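Local coordinates for TraM protein (Plasmid R64, PDB 3WZ3) that is probably an inner-membrane component of the plasmid's type IVB secretion machinery, related to Legionella DotI, here represented by a periplasmic fragment of the protein, at residues Q16-A21 and F112-T117. Residues are numbered along the deposited sequence; the frame is centred on the assembly and turned at random.
Sequences QALATA and FVFEIT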
# COMPACT_ATOMS: atom_id res chain seq x y z
N GLN A 16 1.55 3.60 6.91
CA GLN A 16 0.25 3.18 7.46
C GLN A 16 -0.58 2.49 6.38
O GLN A 16 -1.19 1.44 6.62
CB GLN A 16 -0.48 4.37 8.07
CG GLN A 16 0.25 4.95 9.27
CD GLN A 16 -0.15 6.39 9.62
OE1 GLN A 16 -1.07 6.96 9.03
NE2 GLN A 16 0.57 6.99 10.57
N ALA A 17 -0.61 3.06 5.18
CA ALA A 17 -1.32 2.45 4.06
C ALA A 17 -0.79 1.07 3.74
O ALA A 17 -1.57 0.15 3.51
CB ALA A 17 -1.28 3.35 2.82
N LEU A 18 0.54 0.92 3.68
CA LEU A 18 1.11 -0.39 3.38
C LEU A 18 0.76 -1.41 4.45
O LEU A 18 0.47 -2.57 4.14
CB LEU A 18 2.64 -0.29 3.24
CG LEU A 18 3.05 0.35 1.93
CD1 LEU A 18 4.53 0.76 1.96
CD2 LEU A 18 2.83 -0.63 0.79
N ALA A 19 0.79 -1.00 5.71
CA ALA A 19 0.43 -1.93 6.79
C ALA A 19 -0.99 -2.45 6.61
O ALA A 19 -1.26 -3.65 6.73
CB ALA A 19 0.57 -1.26 8.16
N THR A 20 -1.92 -1.55 6.34
CA THR A 20 -3.30 -1.94 6.13
C THR A 20 -3.48 -2.75 4.86
O THR A 20 -4.25 -3.72 4.83
CB THR A 20 -4.21 -0.69 6.07
OG1 THR A 20 -4.00 0.09 7.25
CG2 THR A 20 -5.68 -1.10 5.99
N ALA A 21 -2.77 -2.37 3.80
CA ALA A 21 -2.97 -3.00 2.50
C ALA A 21 -2.58 -4.47 2.48
O ALA A 21 -3.18 -5.26 1.76
CB ALA A 21 -2.18 -2.24 1.44
N PHE A 112 10.00 -7.39 -0.86
CA PHE A 112 9.81 -6.40 -1.92
C PHE A 112 10.31 -5.04 -1.45
O PHE A 112 10.51 -4.80 -0.25
CB PHE A 112 8.31 -6.22 -2.24
CG PHE A 112 7.60 -7.49 -2.64
CD1 PHE A 112 7.57 -7.89 -3.96
CD2 PHE A 112 6.96 -8.27 -1.69
CE1 PHE A 112 6.91 -9.07 -4.33
CE2 PHE A 112 6.31 -9.44 -2.05
CZ PHE A 112 6.28 -9.83 -3.37
N VAL A 113 10.51 -4.14 -2.41
CA VAL A 113 10.58 -2.72 -2.11
C VAL A 113 9.40 -2.08 -2.82
O VAL A 113 9.29 -2.16 -4.05
CB VAL A 113 11.91 -2.06 -2.57
CG1 VAL A 113 11.86 -0.57 -2.31
CG2 VAL A 113 13.08 -2.68 -1.81
N PHE A 114 8.50 -1.45 -2.07
CA PHE A 114 7.39 -0.72 -2.67
C PHE A 114 7.69 0.75 -2.89
O PHE A 114 8.15 1.43 -1.97
CB PHE A 114 6.14 -0.83 -1.81
CG PHE A 114 5.35 -2.07 -2.06
CD1 PHE A 114 5.79 -3.30 -1.60
CD2 PHE A 114 4.16 -2.01 -2.76
CE1 PHE A 114 5.05 -4.45 -1.83
CE2 PHE A 114 3.41 -3.16 -3.00
CZ PHE A 114 3.87 -4.38 -2.54
N GLU A 115 7.41 1.23 -4.08
CA GLU A 115 7.48 2.66 -4.36
C GLU A 115 6.06 3.22 -4.34
O GLU A 115 5.17 2.66 -4.98
CB GLU A 115 8.15 2.94 -5.70
CG GLU A 115 8.27 4.42 -5.99
CD GLU A 115 8.90 4.67 -7.32
OE1 GLU A 115 8.33 5.44 -8.13
OE2 GLU A 115 9.96 4.06 -7.58
N ILE A 116 5.88 4.30 -3.60
CA ILE A 116 4.59 4.93 -3.38
C ILE A 116 4.74 6.42 -3.70
O ILE A 116 5.63 7.07 -3.15
CB ILE A 116 4.23 4.80 -1.87
CG1 ILE A 116 4.18 3.33 -1.47
CG2 ILE A 116 2.93 5.52 -1.55
CD1 ILE A 116 3.13 2.62 -2.18
N THR A 117 3.92 6.96 -4.60
CA THR A 117 3.86 8.40 -4.78
C THR A 117 2.56 8.91 -4.17
O THR A 117 1.46 8.44 -4.53
CB THR A 117 3.97 8.85 -6.23
OG1 THR A 117 5.28 8.51 -6.73
CG2 THR A 117 3.84 10.36 -6.31
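Leu-18 carries the helix side of this contact, reaching from helix 7-22 to Phe-114 and Ile-116 on strand 110-120. Its CA lies 8.7 Å from the CA of Phe-114, so side chains, not backbones, bridge the gap. Leu-18 lies within a regular helical turn, as the bonds from Gln-16 O to Thr-20 N (3.1 Å) and from Ala-17 O to Ala-21 N (2.8 Å) attest. Just before it, the side chain of Ala-17 touches Ile-132 of the edge strand 130-139. With chi1 at -74°, CG of Leu-18 stands opposite the carbonyl carbon, and the fork of the side chain splits between two partners. Branch CD2 meets the Phe-114 ring at an oblique slant, 4.0 Å from its CD2 and 4.1 Å from its CG, while branch CD1 comes 4.3 Å from CG1 of Ile-116. Phe-114 and Ile-116, two residues apart, both direct CB to the helix; the intervening Glu-115 faces away and forms a salt bridge with Arg-138. Further along the helix, Ala-21 packs on Leu-36, and Phe-22 meets the Phe-114 ring. A helix packed on an antiparallel sheet fits the NTF2-like clan of this family. All the contacts between the two segments are apolar and buried, consistent with dispersion and exclusion of water, not directional bonding, joining these two segments.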